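Local coordinates for hypothetical protein PG0816 (Porphyromonas gingivalis, PDB 2APL), which is of unknown function but belongs to the DUF1896 family and folds as a single chain built of helices and loops, at residues Tyr115-Asp120 with Glu128-Glu133; Lys106-Val111 with Thr135-Leu140. One frame throughout, in Å; residues are numbered along the deposited sequence.

Interaction 1: residues Tyr115-Asp120 with Glu128-Glu133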
loop_
_atom_site.group_PDB
_atom_site.type_symbol
_atom_site.label_atom_id
_atom_site.label_comp_id
_atom_site.label_asym_id
_atom_site.label_seq_id
_atom_site.Cartn_x
_atom_site.Cartn_y
_atom_site.Cartn_z
ATOM N N TYR A 115 -11.696 -10.020 -4.010
ATOM C CA TYR A 115 -11.113 -9.317 -5.176
ATOM C C TYR A 115 -9.654 -9.656 -5.402
ATOM O O TYR A 115 -8.928 -10.011 -4.477
ATOM C CB TYR A 115 -11.295 -7.800 -5.007
ATOM C CG TYR A 115 -12.732 -7.393 -4.864
ATOM C CD1 TYR A 115 -13.479 -7.052 -5.996
ATOM C CD2 TYR A 115 -13.372 -7.363 -3.602
ATOM C CE1 TYR A 115 -14.830 -6.678 -5.900
ATOM C CE2 TYR A 115 -14.737 -7.001 -3.491
ATOM C CZ TYR A 115 -15.450 -6.658 -4.649
ATOM O OH TYR A 115 -16.779 -6.289 -4.588
ATOM N N ASP A 116 -9.246 -9.574 -6.674
ATOM C CA ASP A 116 -7.890 -9.744 -7.085
ATOM C C ASP A 116 -7.238 -8.355 -7.111
ATOM O O ASP A 116 -7.347 -7.603 -8.092
ATOM C CB ASP A 116 -7.849 -10.447 -8.476
ATOM C CG ASP A 116 -6.447 -10.899 -8.867
ATOM O OD1 ASP A 116 -5.511 -10.880 -8.013
ATOM O OD2 ASP A 116 -6.281 -11.278 -10.055
ATOM N N LEU A 117 -6.573 -8.017 -6.013
ATOM C CA LEU A 117 -6.046 -6.652 -5.824
ATOM C C LEU A 117 -4.716 -6.368 -6.542
ATOM O O LEU A 117 -3.684 -6.041 -5.924
ATOM C CB LEU A 117 -5.999 -6.293 -4.331
ATOM C CG LEU A 117 -7.306 -6.548 -3.583
ATOM C CD1 LEU A 117 -7.118 -6.336 -2.035
ATOM C CD2 LEU A 117 -8.511 -5.725 -4.146
ATOM N N THR A 118 -4.751 -6.470 -7.865
ATOM C CA THR A 118 -3.557 -6.209 -8.697
ATOM C C THR A 118 -3.158 -4.712 -8.731
ATOM O O THR A 118 -3.911 -3.837 -8.288
ATOM C CB THR A 118 -3.830 -6.701 -10.126
ATOM O OG1 THR A 118 -4.985 -6.019 -10.621
ATOM C CG2 THR A 118 -4.127 -8.224 -10.157
ATOM N N ASP A 119 -1.984 -4.399 -9.272
ATOM C CA ASP A 119 -1.542 -2.998 -9.366
ATOM C C ASP A 119 -2.528 -2.062 -10.088
ATOM O O ASP A 119 -2.645 -0.895 -9.753
ATOM C CB ASP A 119 -0.148 -2.936 -9.982
ATOM C CG ASP A 119 0.913 -3.303 -8.981
ATOM O OD1 ASP A 119 0.638 -3.233 -7.754
ATOM O OD2 ASP A 119 2.015 -3.650 -9.387
ATOM N N ASP A 120 -3.227 -2.590 -11.075
ATOM C CA ASP A 120 -4.164 -1.823 -11.877
ATOM C C ASP A 120 -5.600 -1.938 -11.379
ATOM O O ASP A 120 -6.526 -1.523 -12.087
ATOM C CB ASP A 120 -4.144 -2.405 -13.279
ATOM C CG ASP A 120 -3.765 -3.882 -13.263
ATOM O OD1 ASP A 120 -4.701 -4.723 -13.317
ATOM O OD2 ASP A 120 -2.530 -4.165 -13.102
ATOM N N GLU A 128 -15.165 0.008 -8.034
ATOM C CA GLU A 128 -16.358 0.665 -7.530
ATOM C C GLU A 128 -17.160 -0.324 -6.684
ATOM O O GLU A 128 -17.711 0.049 -5.653
ATOM C CB GLU A 128 -17.213 1.272 -8.664
ATOM C CG GLU A 128 -16.545 1.371 -10.055
ATOM C CD GLU A 128 -15.141 2.062 -10.113
ATOM O OE1 GLU A 128 -14.892 3.068 -9.391
ATOM O OE2 GLU A 128 -14.284 1.599 -10.911
ATOM N N HIS A 129 -17.177 -1.591 -7.106
ATOM C CA HIS A 129 -17.811 -2.659 -6.357
ATOM C C HIS A 129 -17.212 -2.853 -4.964
ATOM O O HIS A 129 -17.943 -2.943 -3.964
ATOM C CB HIS A 129 -17.779 -3.978 -7.127
ATOM C CG HIS A 129 -18.606 -3.977 -8.374
ATOM N ND1 HIS A 129 -18.060 -4.162 -9.625
ATOM C CD2 HIS A 129 -19.945 -3.845 -8.563
ATOM C CE1 HIS A 129 -19.019 -4.122 -10.538
ATOM N NE2 HIS A 129 -20.174 -3.929 -9.920
ATOM N N LEU A 130 -15.887 -2.964 -4.918
ATOM C CA LEU A 130 -15.165 -3.009 -3.661
ATOM C C LEU A 130 -15.538 -1.823 -2.749
ATOM O O LEU A 130 -15.939 -2.019 -1.609
ATOM C CB LEU A 130 -13.627 -3.043 -3.915
ATOM C CG LEU A 130 -12.803 -3.001 -2.635
ATOM C CD1 LEU A 130 -13.137 -4.183 -1.689
ATOM C CD2 LEU A 130 -11.315 -2.934 -2.978
ATOM N N TYR A 131 -15.409 -0.607 -3.270
ATOM C CA TYR A 131 -15.638 0.608 -2.491
ATOM C C TYR A 131 -17.045 0.690 -1.870
ATOM O O TYR A 131 -17.205 1.106 -0.694
ATOM C CB TYR A 131 -15.397 1.811 -3.386
ATOM C CG TYR A 131 -15.462 3.162 -2.715
ATOM C CD1 TYR A 131 -14.297 3.827 -2.336
ATOM C CD2 TYR A 131 -16.683 3.795 -2.504
ATOM C CE1 TYR A 131 -14.348 5.094 -1.732
ATOM C CE2 TYR A 131 -16.755 5.025 -1.900
ATOM C CZ TYR A 131 -15.594 5.682 -1.531
ATOM O OH TYR A 131 -15.682 6.924 -0.939
ATOM N N THR A 132 -18.047 0.337 -2.685
ATOM C CA THR A 132 -19.419 0.319 -2.252
ATOM C C THR A 132 -19.572 -0.770 -1.208
ATOM O O THR A 132 -20.256 -0.579 -0.189
ATOM C CB THR A 132 -20.341 0.051 -3.456
ATOM O OG1 THR A 132 -20.181 1.132 -4.385
ATOM C CG2 THR A 132 -21.806 -0.106 -3.043
ATOM N N GLU A 133 -18.900 -1.906 -1.427
ATOM C CA GLU A 133 -19.113 -3.017 -0.504
ATOM C C GLU A 133 -18.500 -2.649 0.857
ATOM O O GLU A 133 -19.091 -2.930 1.909
ATOM C CB GLU A 133 -18.560 -4.315 -1.093
ATOM C CG GLU A 133 -18.925 -5.534 -0.366
ATOM C CD GLU A 133 -18.667 -6.820 -1.155
ATOM O OE1 GLU A 133 -18.051 -6.802 -2.265
ATOM O OE2 GLU A 133 -19.129 -7.874 -0.655
#
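The phenol ring of Tyr115 lies with one face against Leu130, whose CB sits over the ring centre in a CH-pi contact, 4.1 Å from the centroid and 10° off the ring normal. At the ring's edge, in its plane, is Glu133 OE1, while His129 CB approaches obliquely, 3.6 Å from Tyr115 OH. Tyr115 OH donates a hydrogen bond to Glu133 OE1 at 2.7 Å, meeting it nearly along its C-O axis. The carboxylate plane is turned 81° from the ring, and the glutamate chain reaches the hydroxyl in extended form, with CG anti to the backbone N (chi1 -170°). The other oxygen, Glu133 OE2, forms a salt bridge with Lys114, so a tyrosine and a lysine adjacent in sequence each take one oxygen of the same carboxylate. The contact illustrates how the loop joining two helices packs back on the second of them: the loop after helix 106-112 brings Tyr115 and Leu117 against an early turn of helix 126-143, with an inverse gamma turn centred on Leu117. Leu130 CD1 lies against the CD2-CE2 side of the ring, 3.7 Å from Tyr115 CE2. The second methyl of the same leucine, CD2, meets Leu117 CD2 at 4.1 Å, the two side chains crossing at about a right angle. Leu117 and Leu130 both also pack on Phe72 and Phe112.

Interaction 2: residues Lys106-Val111 with Thr135-Leu140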
loop_
_atom_site.group_PDB
_atom_site.type_symbol
_atom_site.label_atom_id
_atom_site.label_comp_id
_atom_site.label_asym_id
_atom_site.label_seq_id
_atom_site.Cartn_x
_atom_site.Cartn_y
_atom_site.Cartn_z
ATOM N N LYS A 106 -12.498 -9.225 10.697
ATOM C CA LYS A 106 -12.907 -10.345 9.807
ATOM C C LYS A 106 -13.978 -9.947 8.772
ATOM O O LYS A 106 -13.885 -10.340 7.604
ATOM C CB LYS A 106 -13.372 -11.555 10.597
ATOM C CG LYS A 106 -12.248 -12.257 11.398
ATOM C CD LYS A 106 -11.506 -13.403 10.638
ATOM C CE LYS A 106 -10.225 -12.917 9.887
ATOM N NZ LYS A 106 -10.060 -13.524 8.476
ATOM N N ALA A 107 -14.959 -9.132 9.167
ATOM C CA ALA A 107 -15.913 -8.649 8.179
ATOM C C ALA A 107 -15.238 -7.906 7.014
ATOM O O ALA A 107 -15.551 -8.192 5.840
ATOM C CB ALA A 107 -16.972 -7.762 8.809
ATOM N N ILE A 108 -14.335 -6.956 7.347
ATOM C CA ILE A 108 -13.606 -6.157 6.319
ATOM C C ILE A 108 -12.669 -7.060 5.464
ATOM O O ILE A 108 -12.677 -6.997 4.218
ATOM C CB ILE A 108 -12.840 -4.993 6.992
ATOM C CG1 ILE A 108 -13.825 -3.981 7.628
ATOM C CG2 ILE A 108 -11.826 -4.307 5.981
ATOM C CD1 ILE A 108 -14.576 -2.992 6.642
ATOM N N GLN A 109 -11.841 -7.885 6.105
ATOM C CA GLN A 109 -11.017 -8.809 5.350
ATOM C C GLN A 109 -11.782 -9.668 4.330
ATOM O O GLN A 109 -11.326 -9.856 3.187
ATOM C CB GLN A 109 -10.266 -9.732 6.322
ATOM C CG GLN A 109 -9.277 -8.999 7.223
ATOM C CD GLN A 109 -8.556 -9.937 8.145
ATOM O OE1 GLN A 109 -9.140 -10.837 8.686
ATOM N NE2 GLN A 109 -7.297 -9.694 8.366
ATOM N N SER A 110 -12.916 -10.212 4.758
ATOM C CA SER A 110 -13.741 -11.119 3.926
ATOM C C SER A 110 -14.247 -10.395 2.681
ATOM O O SER A 110 -14.497 -11.035 1.632
ATOM C CB SER A 110 -14.928 -11.689 4.714
ATOM O OG SER A 110 -16.022 -10.780 4.717
ATOM N N VAL A 111 -14.430 -9.069 2.799
ATOM C CA VAL A 111 -14.760 -8.269 1.625
ATOM C C VAL A 111 -13.548 -8.142 0.674
ATOM O O VAL A 111 -13.660 -8.480 -0.534
ATOM C CB VAL A 111 -15.328 -6.849 2.029
ATOM C CG1 VAL A 111 -15.368 -5.920 0.815
ATOM C CG2 VAL A 111 -16.697 -6.970 2.694
ATOM N N THR A 135 -18.054 0.424 2.111
ATOM C CA THR A 135 -18.934 1.445 2.680
ATOM C C THR A 135 -20.118 0.773 3.418
ATOM O O THR A 135 -20.381 1.076 4.601
ATOM C CB THR A 135 -19.400 2.439 1.577
ATOM O OG1 THR A 135 -18.244 3.016 0.913
ATOM C CG2 THR A 135 -20.298 3.544 2.158
ATOM N N GLY A 136 -20.771 -0.182 2.740
ATOM C CA GLY A 136 -21.875 -0.928 3.308
ATOM C C GLY A 136 -21.551 -1.722 4.557
ATOM O O GLY A 136 -22.353 -1.780 5.508
ATOM N N THR A 137 -20.379 -2.333 4.556
ATOM C CA THR A 137 -19.865 -3.037 5.710
ATOM C C THR A 137 -19.655 -2.109 6.921
ATOM O O THR A 137 -20.055 -2.430 8.051
ATOM C CB THR A 137 -18.536 -3.763 5.343
ATOM O OG1 THR A 137 -18.812 -4.728 4.287
ATOM C CG2 THR A 137 -17.924 -4.464 6.565
ATOM N N ILE A 138 -18.998 -0.989 6.701
ATOM C CA ILE A 138 -18.821 -0.010 7.781
ATOM C C ILE A 138 -20.147 0.544 8.307
ATOM O O ILE A 138 -20.343 0.659 9.534
ATOM C CB ILE A 138 -17.810 1.109 7.367
ATOM C CG1 ILE A 138 -16.433 0.446 7.149
ATOM C CG2 ILE A 138 -17.683 2.237 8.452
ATOM C CD1 ILE A 138 -15.426 1.369 6.293
ATOM N N VAL A 139 -21.081 0.844 7.408
ATOM C CA VAL A 139 -22.452 1.178 7.858
ATOM C C VAL A 139 -22.995 0.088 8.800
ATOM O O VAL A 139 -23.584 0.395 9.827
ATOM C CB VAL A 139 -23.420 1.425 6.659
ATOM C CG1 VAL A 139 -24.874 1.517 7.127
ATOM C CG2 VAL A 139 -23.017 2.704 5.933
ATOM N N LEU A 140 -22.772 -1.181 8.456
ATOM C CA LEU A 140 -23.359 -2.242 9.243
ATOM C C LEU A 140 -22.656 -2.300 10.581
ATOM O O LEU A 140 -23.324 -2.552 11.593
ATOM C CB LEU A 140 -23.262 -3.615 8.554
ATOM C CG LEU A 140 -24.300 -3.752 7.431
ATOM C CD1 LEU A 140 -24.145 -5.108 6.691
ATOM C CD2 LEU A 140 -25.716 -3.551 7.916
#
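Helices 106-111 and 135-140 run nearly antiparallel, their N-to-C directions 166° apart and their axes 10.2 Å from each other at closest approach. The backbones come nearest where Ile108 CA faces Thr137 CA at 7.0 Å, and Thr137 is the residue on which the contact turns. Its CB points toward the opposite helix, and its two branches are used differently. The methyl CG2, anti to the backbone N, packs 3.7 Å from Ile108 CD1 and more loosely against Ala107 CB. The hydroxyl OG1, anti to the carbonyl carbon (chi1 -61°), lies 3.5 Å from Val111 CG2, and the threonine and valine side chains slide past each other in opposite directions. Ile108 leaves its backbone at an angle to the partner helix, but its end bends nearer, and CD1 also touches Ile138 CG1 at 3.9 Å. Helix 74-85 adds Leu78 against Ile108 and Leu82 against Ile138, so the isoleucines join three helices in one apolar layer, a compact case of helical packing in an all-alpha chain. No hydrogen bond spans the two segments. Thr137 OG1 instead bonds to the carbonyl oxygen of Glu133, one turn earlier in its own helix; the hydroxyl's polar need is thus met within that helix, and the contact between the segments is one of van der Waals packing.

How the interactions relate
Both contacts draw on helix 126-143: interaction 1 uses its early turns and interaction 2 the turns that follow, with centres 13 Å apart. Along the chain, helix 106-112 supplies the partner for interaction 2, and the loop that leaves it supplies the partner for interaction 1 before the chain reaches the shared helix. The two sites touch through Val111 of interaction 2, whose CG1 lies 3.8 Å from Leu130 CD1 and equally far from Glu133 CG, both of interaction 1. Successive turns of helix 126-143 therefore meet first the loop and then helix 106-112, in the reverse of the order in which those partners occur along the chain.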